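Local coordinates for periplasmic binding protein (Agrobacterium tumefaciens str. B6, PDB 5L9G) that binds the opine mannopine and probably delivers it to an ABC transporter for uptake into the cell, at residues D55-W60 against V72-I77; K130-N135 against K147-K152; A154-P159 against V203-G208; A287-N292 against A307-A312. All coordinates share one frame; numbering follows the deposited sequence.

Interaction 1. Residues D55-W60 against V72-I77. With MO0 (mannopine), chain C.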
# COMPACT_ATOMS: atom_id res chain seq x y z
N ASP A 55 -10.35 -14.22 0.81
CA ASP A 55 -11.36 -13.17 0.85
C ASP A 55 -10.66 -11.86 0.44
O ASP A 55 -9.43 -11.84 0.30
CB ASP A 55 -12.07 -13.07 2.20
CG ASP A 55 -13.45 -12.43 2.13
OD1 ASP A 55 -13.86 -12.01 1.02
OD2 ASP A 55 -14.15 -12.38 3.17
N THR A 56 -11.43 -10.79 0.20
CA THR A 56 -10.84 -9.50 -0.19
C THR A 56 -11.50 -8.40 0.60
O THR A 56 -12.68 -8.52 0.97
CB THR A 56 -10.95 -9.23 -1.72
OG1 THR A 56 -12.33 -9.12 -2.05
CG2 THR A 56 -10.28 -10.31 -2.61
N PHE A 57 -10.75 -7.32 0.87
CA PHE A 57 -11.22 -6.15 1.60
C PHE A 57 -10.29 -4.98 1.28
O PHE A 57 -9.14 -5.18 0.86
CB PHE A 57 -11.28 -6.40 3.12
CG PHE A 57 -9.96 -6.33 3.85
CD1 PHE A 57 -9.01 -7.34 3.71
CD2 PHE A 57 -9.64 -5.22 4.66
CE1 PHE A 57 -7.78 -7.25 4.36
CE2 PHE A 57 -8.42 -5.15 5.33
CZ PHE A 57 -7.49 -6.16 5.16
N GLN A 58 -10.78 -3.76 1.52
CA GLN A 58 -9.98 -2.56 1.23
C GLN A 58 -9.62 -1.76 2.46
O GLN A 58 -8.59 -1.10 2.48
CB GLN A 58 -10.69 -1.63 0.23
CG GLN A 58 -11.03 -2.25 -1.13
CD GLN A 58 -9.80 -2.81 -1.83
OE1 GLN A 58 -8.71 -2.20 -1.82
NE2 GLN A 58 -9.95 -3.98 -2.43
N ASN A 59 -10.52 -1.75 3.46
CA ASN A 59 -10.36 -0.90 4.65
C ASN A 59 -10.20 -1.73 5.93
O ASN A 59 -11.01 -2.61 6.17
CB ASN A 59 -11.59 0.03 4.74
CG ASN A 59 -11.46 1.20 5.68
OD1 ASN A 59 -10.91 1.10 6.78
ND2 ASN A 59 -12.02 2.33 5.29
N TRP A 60 -9.14 -1.44 6.74
CA TRP A 60 -8.87 -2.14 8.01
C TRP A 60 -10.11 -2.14 8.93
O TRP A 60 -10.29 -3.06 9.74
CB TRP A 60 -7.67 -1.51 8.75
CG TRP A 60 -8.01 -0.25 9.49
CD1 TRP A 60 -8.08 1.01 8.96
CD2 TRP A 60 -8.42 -0.14 10.86
NE1 TRP A 60 -8.47 1.90 9.93
CE2 TRP A 60 -8.71 1.23 11.10
CE3 TRP A 60 -8.62 -1.06 11.90
CZ2 TRP A 60 -9.13 1.69 12.35
CZ3 TRP A 60 -9.04 -0.60 13.14
CH2 TRP A 60 -9.30 0.76 13.36
N VAL A 72 -15.99 -13.31 14.11
CA VAL A 72 -14.74 -13.20 13.35
C VAL A 72 -14.62 -14.42 12.41
O VAL A 72 -14.62 -15.56 12.88
CB VAL A 72 -13.49 -13.03 14.26
CG1 VAL A 72 -12.20 -13.06 13.45
CG2 VAL A 72 -13.57 -11.74 15.08
N THR A 73 -14.56 -14.16 11.09
CA THR A 73 -14.41 -15.22 10.08
C THR A 73 -13.01 -15.20 9.45
O THR A 73 -12.53 -16.24 9.02
CB THR A 73 -15.54 -15.19 9.01
OG1 THR A 73 -15.60 -13.91 8.39
CG2 THR A 73 -16.90 -15.56 9.59
N TRP A 74 -12.34 -14.04 9.44
CA TRP A 74 -10.99 -13.91 8.87
C TRP A 74 -9.93 -14.37 9.86
O TRP A 74 -10.07 -14.14 11.07
CB TRP A 74 -10.72 -12.44 8.52
CG TRP A 74 -11.53 -11.89 7.38
CD1 TRP A 74 -12.21 -12.60 6.43
CD2 TRP A 74 -11.66 -10.51 7.03
NE1 TRP A 74 -12.80 -11.74 5.53
CE2 TRP A 74 -12.47 -10.45 5.87
CE3 TRP A 74 -11.21 -9.31 7.61
CZ2 TRP A 74 -12.83 -9.24 5.28
CZ3 TRP A 74 -11.54 -8.11 7.00
CH2 TRP A 74 -12.35 -8.08 5.85
N ASP A 75 -8.88 -15.03 9.36
CA ASP A 75 -7.75 -15.43 10.21
C ASP A 75 -6.60 -14.47 9.98
O ASP A 75 -6.25 -13.70 10.88
CB ASP A 75 -7.33 -16.88 9.94
CG ASP A 75 -8.34 -17.90 10.42
OD1 ASP A 75 -8.68 -17.88 11.61
OD2 ASP A 75 -8.87 -18.63 9.60
N ILE A 76 -6.03 -14.48 8.77
CA ILE A 76 -4.93 -13.59 8.38
C ILE A 76 -5.46 -12.44 7.53
O ILE A 76 -6.19 -12.66 6.56
CB ILE A 76 -3.80 -14.36 7.64
CG1 ILE A 76 -3.25 -15.54 8.49
CG2 ILE A 76 -2.66 -13.40 7.15
CD1 ILE A 76 -2.45 -16.58 7.72
N ILE A 77 -5.03 -11.21 7.86
CA ILE A 77 -5.37 -10.03 7.06
C ILE A 77 -4.08 -9.38 6.60
O ILE A 77 -3.12 -9.26 7.38
CB ILE A 77 -6.30 -9.01 7.79
CG1 ILE A 77 -5.75 -8.60 9.19
CG2 ILE A 77 -7.73 -9.56 7.86
CD1 ILE A 77 -6.48 -7.42 9.87
OAB MO0 C . -4.42 -1.84 5.64
CAF MO0 C . -5.55 -2.06 4.84
CAG MO0 C . -5.36 -1.62 3.40
OAC MO0 C . -5.71 -0.28 3.26
CAH MO0 C . -4.01 -1.96 2.81
OAM MO0 C . -3.74 -3.31 2.93
CAI MO0 C . -3.77 -1.48 1.38
OAD MO0 C . -4.68 -2.06 0.50
CAJ MO0 C . -2.34 -1.65 0.96
OAE MO0 C . -1.51 -0.93 1.83
CAK MO0 C . -2.07 -1.28 -0.51
N MO0 C . -1.34 -2.39 -1.15
CA MO0 C . -0.83 -2.03 -2.49
C MO0 C . -1.70 -2.65 -3.56
O MO0 C . -2.76 -3.21 -3.23
CB MO0 C . 0.62 -2.41 -2.70
CG MO0 C . 0.81 -3.89 -2.94
CD MO0 C . 2.19 -4.37 -2.64
OE1 MO0 C . 3.07 -4.55 -3.72
NE2 MO0 C . 2.61 -4.62 -1.50
OXT MO0 C . -1.41 -2.54 -4.80
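Asp55 and Trp74 make the polar part of this contact. The indole NE1 of Trp74 donates to Asp55 OD2 over 2.8 Å, with an N-H...O angle of 169°. The oxygen lies at the indole edge, near the ring plane, and receives the bond on its anti side, somewhat out of the carboxylate plane. The carboxylate stands almost upright to the indole. With CG anti to the backbone N (chi1 -156°), the group reaches toward Trp74. Its other oxygen, OD1, takes the amide N of Thr56 at 2.8 Å. One bond to each oxygen limits rotation of the group.

The apolar part is centred on Phe57. Its CB lies 3.4 Å from Trp74 CH2. Trp74 CZ3 sits over one face of the Phe57 ring, toward the rim. The two rings are oblique, with planes at 42°. At the far end of the ring, Phe57 CZ approaches Ile77 CB at 4.1 Å.

The ligand is met by backbone: mannopine OAC donates to Gln58 O over 3.1 Å.

Strands 52-56 and 76-80 both pair in parallel with strand 23-27, and helix 61-69 links them. This is packing within a beta-alpha-beta unit of the periplasmic binding protein fold.

Interaction 2. Residues K130-N135 against K147-K152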
# COMPACT_ATOMS: atom_id res chain seq x y z
N LYS A 130 -1.57 9.86 -23.71
CA LYS A 130 -2.42 10.42 -24.75
C LYS A 130 -2.69 11.90 -24.39
O LYS A 130 -2.63 12.77 -25.26
CB LYS A 130 -3.74 9.64 -24.87
CG LYS A 130 -4.62 10.16 -26.01
CD LYS A 130 -6.07 9.73 -25.87
CE LYS A 130 -7.02 10.72 -26.53
NZ LYS A 130 -6.64 11.02 -27.95
N THR A 131 -2.89 12.19 -23.09
CA THR A 131 -3.18 13.56 -22.66
C THR A 131 -1.97 14.51 -22.72
O THR A 131 -2.11 15.61 -23.22
CB THR A 131 -3.82 13.56 -21.25
OG1 THR A 131 -4.81 12.53 -21.22
CG2 THR A 131 -4.42 14.93 -20.87
N TYR A 132 -0.83 14.10 -22.12
CA TYR A 132 0.35 14.92 -21.90
C TYR A 132 1.60 14.52 -22.66
O TYR A 132 2.60 15.25 -22.58
CB TYR A 132 0.69 14.89 -20.38
CG TYR A 132 -0.48 15.28 -19.50
CD1 TYR A 132 -1.02 16.56 -19.55
CD2 TYR A 132 -1.03 14.36 -18.62
CE1 TYR A 132 -2.10 16.92 -18.75
CE2 TYR A 132 -2.13 14.70 -17.83
CZ TYR A 132 -2.65 15.98 -17.88
OH TYR A 132 -3.72 16.33 -17.11
N GLY A 133 1.58 13.35 -23.30
CA GLY A 133 2.77 12.80 -23.96
C GLY A 133 3.82 12.51 -22.90
O GLY A 133 3.49 12.12 -21.78
N ASP A 134 5.10 12.77 -23.23
CA ASP A 134 6.19 12.57 -22.28
C ASP A 134 6.25 13.73 -21.27
O ASP A 134 6.89 13.59 -20.23
CB ASP A 134 7.53 12.42 -23.02
CG ASP A 134 7.66 11.17 -23.86
OD1 ASP A 134 6.95 10.17 -23.58
OD2 ASP A 134 8.45 11.18 -24.82
N ASN A 135 5.55 14.85 -21.55
CA ASN A 135 5.57 16.04 -20.70
C ASN A 135 4.44 16.02 -19.66
O ASN A 135 3.64 16.97 -19.55
CB ASN A 135 5.63 17.32 -21.54
CG ASN A 135 6.98 17.55 -22.26
OD1 ASN A 135 7.79 16.63 -22.48
ND2 ASN A 135 7.25 18.78 -22.66
N LYS A 147 -3.48 24.46 -13.60
CA LYS A 147 -3.21 25.44 -14.64
C LYS A 147 -2.15 24.90 -15.62
O LYS A 147 -2.39 24.92 -16.82
CB LYS A 147 -2.80 26.81 -14.06
CG LYS A 147 -3.96 27.69 -13.50
CD LYS A 147 -5.06 28.08 -14.51
CE LYS A 147 -5.10 29.56 -14.81
NZ LYS A 147 -6.17 29.89 -15.78
N LYS A 148 -1.01 24.40 -15.10
CA LYS A 148 0.06 23.87 -15.95
C LYS A 148 -0.32 22.52 -16.57
O LYS A 148 -0.00 22.26 -17.74
CB LYS A 148 1.40 23.81 -15.20
CG LYS A 148 2.59 23.45 -16.08
CD LYS A 148 3.93 23.77 -15.43
CE LYS A 148 5.06 22.89 -15.93
NZ LYS A 148 5.32 23.07 -17.39
N PHE A 149 -1.04 21.66 -15.79
CA PHE A 149 -1.48 20.36 -16.26
C PHE A 149 -3.00 20.21 -16.11
O PHE A 149 -3.45 19.53 -15.18
CB PHE A 149 -0.73 19.23 -15.53
CG PHE A 149 0.77 19.28 -15.70
CD1 PHE A 149 1.37 18.67 -16.79
CD2 PHE A 149 1.57 19.92 -14.76
CE1 PHE A 149 2.76 18.71 -16.95
CE2 PHE A 149 2.96 19.97 -14.93
CZ PHE A 149 3.54 19.38 -16.02
N PRO A 150 -3.81 20.81 -17.02
CA PRO A 150 -5.27 20.63 -16.91
C PRO A 150 -5.63 19.17 -17.13
O PRO A 150 -4.99 18.50 -17.93
CB PRO A 150 -5.83 21.49 -18.05
CG PRO A 150 -4.71 22.39 -18.48
CD PRO A 150 -3.45 21.63 -18.19
N GLY A 151 -6.64 18.70 -16.42
CA GLY A 151 -7.09 17.33 -16.59
C GLY A 151 -7.70 16.68 -15.37
O GLY A 151 -7.70 17.23 -14.26
N LYS A 152 -8.25 15.50 -15.59
CA LYS A 152 -8.93 14.69 -14.60
C LYS A 152 -7.92 13.95 -13.72
O LYS A 152 -7.10 13.18 -14.22
CB LYS A 152 -9.87 13.68 -15.27
CG LYS A 152 -11.02 14.30 -16.06
CD LYS A 152 -11.80 13.19 -16.77
CE LYS A 152 -12.76 13.71 -17.82
NZ LYS A 152 -13.94 14.39 -17.23
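Tyr132 and Phe149 are the closest backbone pair, with CA atoms 8.0 Å apart; helix 129-132 ends here in a type II' turn from Tyr132 to Asn135, and Gly133 takes positive phi. The facing residues 147-152 are irregular.

Tyr132 does most of the touching. Its CG is anti to the carbonyl carbon (chi1 -53°), which sends the ring toward the other segment. The hydroxyl OH donates to Pro150 O over 2.6 Å. The donor stands above the carbonyl plane, with a C=O...O angle of 120°. Gly151 has no side chain, and the hydroxyl settles 3.6 Å from its CA.

Phe149 turns its edge to the Tyr132 face. The pair is T-shaped, with centroids 6.0 Å apart and planes at 80°. Tyr132 CE1 also reaches Phe149 CB at 4.2 Å. One face of the tyrosine ring carries Thr131 CG2 over its centre. The Phe149 ring has Asn135 O at its edge, in plane, 3.2 Å from CE1. Both aromatic side chains also touch Met222 of strand 222-226.

The contact joins a helix end to the loop that enters strand 153-156. A single neutral hydroxyl-carbonyl bond fixes the end of the tyrosine. An edge-to-face ring pair and a carbonyl at the Phe149 edge make up most of the rest, so the contact probably depends little on charge.

Interaction 3. Residues A154-P159 against V203-G208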
# COMPACT_ATOMS: atom_id res chain seq x y z
N ALA A 154 -7.22 11.37 -10.26
CA ALA A 154 -7.81 10.32 -9.45
C ALA A 154 -6.93 10.09 -8.23
O ALA A 154 -5.70 10.02 -8.35
CB ALA A 154 -7.98 9.04 -10.24
N LEU A 155 -7.56 10.05 -7.05
CA LEU A 155 -6.85 9.86 -5.79
C LEU A 155 -7.57 8.75 -5.04
O LEU A 155 -8.71 8.44 -5.36
CB LEU A 155 -6.90 11.14 -4.93
CG LEU A 155 -5.92 12.27 -5.25
CD1 LEU A 155 -6.31 12.98 -6.49
CD2 LEU A 155 -5.95 13.34 -4.12
N TRP A 156 -6.90 8.15 -4.05
CA TRP A 156 -7.47 7.07 -3.25
C TRP A 156 -8.60 7.61 -2.36
O TRP A 156 -8.59 8.78 -1.98
CB TRP A 156 -6.36 6.50 -2.34
CG TRP A 156 -6.64 5.16 -1.71
CD1 TRP A 156 -7.58 4.24 -2.09
CD2 TRP A 156 -5.93 4.58 -0.62
NE1 TRP A 156 -7.52 3.13 -1.27
CE2 TRP A 156 -6.49 3.30 -0.38
CE3 TRP A 156 -4.85 5.00 0.18
CZ2 TRP A 156 -6.01 2.45 0.62
CZ3 TRP A 156 -4.37 4.17 1.18
CH2 TRP A 156 -4.97 2.92 1.41
N ASN A 157 -9.58 6.75 -2.01
CA ASN A 157 -10.65 7.20 -1.11
C ASN A 157 -10.23 7.02 0.37
O ASN A 157 -11.06 7.20 1.27
CB ASN A 157 -12.00 6.51 -1.42
CG ASN A 157 -12.03 5.07 -0.99
OD1 ASN A 157 -10.98 4.42 -0.93
ND2 ASN A 157 -13.21 4.58 -0.64
N GLN A 158 -8.98 6.57 0.61
CA GLN A 158 -8.41 6.44 1.96
C GLN A 158 -7.20 7.38 2.04
O GLN A 158 -6.62 7.69 0.99
CB GLN A 158 -8.09 5.00 2.32
CG GLN A 158 -9.34 4.13 2.41
CD GLN A 158 -9.00 2.74 2.84
OE1 GLN A 158 -9.16 1.76 2.09
NE2 GLN A 158 -8.51 2.62 4.05
N PRO A 159 -6.83 7.89 3.24
CA PRO A 159 -5.85 9.00 3.31
C PRO A 159 -4.36 8.69 3.30
O PRO A 159 -3.61 9.64 3.05
CB PRO A 159 -6.21 9.70 4.63
CG PRO A 159 -6.74 8.63 5.49
CD PRO A 159 -7.49 7.69 4.56
N VAL A 203 -12.51 10.91 -9.99
CA VAL A 203 -12.81 9.63 -9.34
C VAL A 203 -11.93 9.46 -8.10
O VAL A 203 -10.72 9.73 -8.15
CB VAL A 203 -12.67 8.43 -10.33
CG1 VAL A 203 -11.40 8.53 -11.12
CG2 VAL A 203 -12.80 7.06 -9.64
N TRP A 204 -12.55 9.00 -7.00
CA TRP A 204 -11.85 8.67 -5.77
C TRP A 204 -11.83 7.13 -5.81
O TRP A 204 -12.83 6.47 -5.47
CB TRP A 204 -12.59 9.22 -4.53
CG TRP A 204 -12.76 10.71 -4.55
CD1 TRP A 204 -13.86 11.39 -4.95
CD2 TRP A 204 -11.80 11.70 -4.14
NE1 TRP A 204 -13.64 12.75 -4.85
CE2 TRP A 204 -12.40 12.96 -4.32
CE3 TRP A 204 -10.47 11.64 -3.67
CZ2 TRP A 204 -11.73 14.16 -4.03
CZ3 TRP A 204 -9.81 12.82 -3.36
CH2 TRP A 204 -10.44 14.07 -3.54
N TRP A 205 -10.74 6.58 -6.37
CA TRP A 205 -10.64 5.13 -6.58
C TRP A 205 -10.59 4.39 -5.26
O TRP A 205 -10.04 4.90 -4.27
CB TRP A 205 -9.49 4.77 -7.54
CG TRP A 205 -8.13 5.13 -7.03
CD1 TRP A 205 -7.42 6.26 -7.31
CD2 TRP A 205 -7.30 4.34 -6.17
NE1 TRP A 205 -6.20 6.23 -6.66
CE2 TRP A 205 -6.11 5.07 -5.94
CE3 TRP A 205 -7.45 3.07 -5.57
CZ2 TRP A 205 -5.09 4.58 -5.12
CZ3 TRP A 205 -6.43 2.59 -4.77
CH2 TRP A 205 -5.27 3.34 -4.54
N GLU A 206 -11.17 3.19 -5.23
CA GLU A 206 -11.29 2.41 -3.99
C GLU A 206 -10.39 1.18 -3.91
O GLU A 206 -10.05 0.75 -2.81
CB GLU A 206 -12.75 2.00 -3.78
CG GLU A 206 -13.68 3.21 -3.80
CD GLU A 206 -15.10 2.96 -3.35
OE1 GLU A 206 -15.40 1.83 -2.89
OE2 GLU A 206 -15.92 3.91 -3.44
N SER A 207 -10.04 0.58 -5.04
CA SER A 207 -9.20 -0.61 -5.05
C SER A 207 -8.10 -0.48 -6.09
O SER A 207 -8.25 0.29 -7.06
CB SER A 207 -10.04 -1.87 -5.34
OG SER A 207 -10.49 -1.90 -6.69
N GLY A 208 -7.03 -1.24 -5.92
CA GLY A 208 -5.92 -1.24 -6.87
C GLY A 208 -6.38 -1.69 -8.25
O GLY A 208 -5.96 -1.13 -9.27
O HOH W 1 -10.42 1.91 -0.51
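Residues 154-156 and 203-205 are neighbouring parallel strands, joined by a helical beta-alpha-beta crossover in the second lobe of the periplasmic binding protein fold. Ala154 pairs with Val203, Leu155 with Trp204 and Trp156 with Trp205.

The backbone bonds are uneven. Asn157 N to Trp205 O, 3.0 Å, is sound. Leu155 N to Val203 O and Trp205 N to Leu155 O are weak. CA-H...O contacts fill in between them, such as Trp204 CA to Leu155 O at 3.2 Å.

Aromatic packing dominates one face of the sheet. The five-membered ring of Trp156 and the six-membered ring of Trp205 form an offset stack, with centroids 4.2 Å apart and planes at 15°. Trp205 CG lies between the backbone N and the carbonyl carbon (chi1 63°), folding the indole over its neighbour. Trp156 CA makes a CH-pi contact with the five-membered ring of Trp205. Trp226 meets both indoles edge-to-face, and Trp156 touches mannopine. Leu155 and Trp204 point to the other face and lie side by side, Leu155 CB being 3.7 Å from Trp204 CZ3.

Polar contacts gather past the strand ends. Water 1 lies 2.6 Å from both Asn157 OD1 and Glu206 O, and accepts a weak bond from Trp156 NE1. Trp205 NE1 sits 3.3 Å from Trp156 N, but both are donors; the indole N-H goes instead to Ile224 O.

Interaction 4. Residues A287-N292 against A307-A312. With MO0 (mannopine), chain C.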
# COMPACT_ATOMS: atom_id res chain seq x y z
N ALA A 287 4.80 -6.19 -10.09
CA ALA A 287 5.85 -5.26 -9.71
C ALA A 287 5.74 -4.87 -8.23
O ALA A 287 5.06 -3.91 -7.86
CB ALA A 287 5.83 -4.02 -10.60
N THR A 288 6.37 -5.70 -7.39
CA THR A 288 6.48 -5.47 -5.95
C THR A 288 7.92 -5.78 -5.52
O THR A 288 8.72 -6.19 -6.37
CB THR A 288 5.41 -6.25 -5.18
OG1 THR A 288 5.46 -5.82 -3.81
CG2 THR A 288 5.61 -7.77 -5.27
N ALA A 289 8.26 -5.58 -4.23
CA ALA A 289 9.59 -5.85 -3.71
C ALA A 289 9.46 -6.71 -2.47
O ALA A 289 8.75 -6.31 -1.56
CB ALA A 289 10.30 -4.54 -3.36
N PRO A 290 10.11 -7.89 -2.39
CA PRO A 290 10.00 -8.71 -1.16
C PRO A 290 10.58 -7.99 0.06
O PRO A 290 11.50 -7.18 -0.10
CB PRO A 290 10.79 -9.98 -1.50
CG PRO A 290 11.73 -9.57 -2.58
CD PRO A 290 10.99 -8.52 -3.39
N ALA A 291 10.04 -8.25 1.26
CA ALA A 291 10.55 -7.61 2.49
C ALA A 291 11.67 -8.45 3.12
O ALA A 291 12.54 -7.91 3.80
CB ALA A 291 9.43 -7.39 3.50
N ASN A 292 11.65 -9.77 2.90
CA ASN A 292 12.68 -10.67 3.44
C ASN A 292 13.98 -10.50 2.63
O ASN A 292 14.04 -10.88 1.46
CB ASN A 292 12.20 -12.12 3.43
CG ASN A 292 13.08 -13.07 4.20
OD1 ASN A 292 14.29 -12.88 4.34
ND2 ASN A 292 12.50 -14.14 4.71
N ALA A 307 14.76 -2.05 -11.14
CA ALA A 307 14.30 -0.71 -11.53
C ALA A 307 12.82 -0.44 -11.26
O ALA A 307 12.44 0.71 -11.02
CB ALA A 307 14.62 -0.45 -13.00
N THR A 308 11.99 -1.49 -11.28
CA THR A 308 10.55 -1.40 -11.01
C THR A 308 10.26 -1.52 -9.50
O THR A 308 9.13 -1.29 -9.07
CB THR A 308 9.80 -2.52 -11.77
OG1 THR A 308 10.27 -3.79 -11.31
CG2 THR A 308 9.97 -2.41 -13.29
N MET A 309 11.28 -1.94 -8.71
CA MET A 309 11.13 -2.15 -7.26
C MET A 309 11.20 -0.87 -6.47
O MET A 309 12.16 -0.10 -6.59
CB MET A 309 12.13 -3.19 -6.73
CG MET A 309 11.86 -4.57 -7.26
SD MET A 309 12.94 -5.79 -6.51
CE MET A 309 12.27 -7.26 -7.22
N ALA A 310 10.19 -0.68 -5.61
CA ALA A 310 10.07 0.47 -4.73
C ALA A 310 11.31 0.69 -3.88
O ALA A 310 11.67 1.84 -3.59
CB ALA A 310 8.89 0.29 -3.81
N SER A 311 11.94 -0.41 -3.45
CA SER A 311 13.09 -0.40 -2.55
C SER A 311 14.45 -0.39 -3.24
O SER A 311 15.46 -0.42 -2.55
CB SER A 311 12.99 -1.56 -1.55
OG SER A 311 12.89 -2.79 -2.25
N ALA A 312 14.50 -0.28 -4.59
CA ALA A 312 15.78 -0.21 -5.30
C ALA A 312 16.46 1.12 -4.93
O ALA A 312 15.75 2.13 -4.77
CB ALA A 312 15.57 -0.31 -6.80
OAB MO0 C . -4.42 -1.84 5.64
CAF MO0 C . -5.55 -2.06 4.84
CAG MO0 C . -5.36 -1.62 3.40
OAC MO0 C . -5.71 -0.28 3.26
CAH MO0 C . -4.01 -1.96 2.81
OAM MO0 C . -3.74 -3.31 2.93
CAI MO0 C . -3.77 -1.48 1.38
OAD MO0 C . -4.68 -2.06 0.50
CAJ MO0 C . -2.34 -1.65 0.96
OAE MO0 C . -1.51 -0.93 1.83
CAK MO0 C . -2.07 -1.28 -0.51
N MO0 C . -1.34 -2.39 -1.15
CA MO0 C . -0.83 -2.03 -2.49
C MO0 C . -1.70 -2.65 -3.56
O MO0 C . -2.76 -3.21 -3.23
CB MO0 C . 0.62 -2.41 -2.70
CG MO0 C . 0.81 -3.89 -2.94
CD MO0 C . 2.19 -4.37 -2.64
OE1 MO0 C . 3.07 -4.55 -3.72
NE2 MO0 C . 2.61 -4.62 -1.50
OXT MO0 C . -1.41 -2.54 -4.80
O HOH W 2 6.49 -1.22 -7.95
O HOH W 3 9.17 -5.55 -9.03
O HOH W 4 12.32 -4.53 -0.12
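Ala289 and Met309 meet in a contact without aromatic rings, so its flat groups are peptide units and the ligand amide. At the Thr288 carbonyl, the O atom meets the Met309 chain, with CG at 3.6 Å. At the amide of mannopine, OE1 accepts a hydrogen bond from Thr288 OG1 over 2.7 Å.

The apolar core is small. Ala289 CB points at the other segment and reaches Met309 CB at 4.1 Å. Ser311 OG comes 3.3 Å from the same Ala289 CB. Met309 runs extended beyond CG, with chi2 -175°, and this carries its CE to 4.2 Å from Pro290 CD. Tyr296 of helix 294-299 touches Ala289, Met309 and Ser311.

Water bridges the two segments at three places. Water 2 donates to Ala287 O and to Thr308 O. Water 3 donates to Thr288 O, at 2.8 Å, and to Thr308 OG1, whose own bond runs to Lys305 O. Water 4 donates to Pro290 O and also pairs with Ser311 OG. The loop 307-312 keeps its shape with a type I turn, closed by Ala312 N to Met309 O at 3.1 Å.

Thr288 CB points away from the loop, and its OG1, anti to the backbone N (chi1 -172°), faces mannopine. One segment thus serves two surfaces. The ligand is read by a direct hydroxyl bond, while the loop behind is joined by methyl and methylene contacts and by water, which satisfies three carbonyls of residues 287-290.

Overall arrangement
Interactions 1 and 4 are buried, interaction 3 is partly buried and interaction 2 lies at the surface. Interactions 1, 3 and 4 all hold strands of the mixed sheet and each places a residue in the mannopine pocket: a carbonyl, an indole and a hydroxyl. Interactions 1 and 3 touch each other through Gln58, next to Glu206 and Ser207, though their centres are 19 Å apart. Interaction 2 adjoins interaction 3 in sequence, leading into its first strand, but its nearest atoms are about 20 Å from interaction 1. The chemistry differs too. Interaction 3 has strand pairing and stacked indoles, interactions 1 and 2 single side-chain bonds beside aromatic rings, and interaction 4 water bridges.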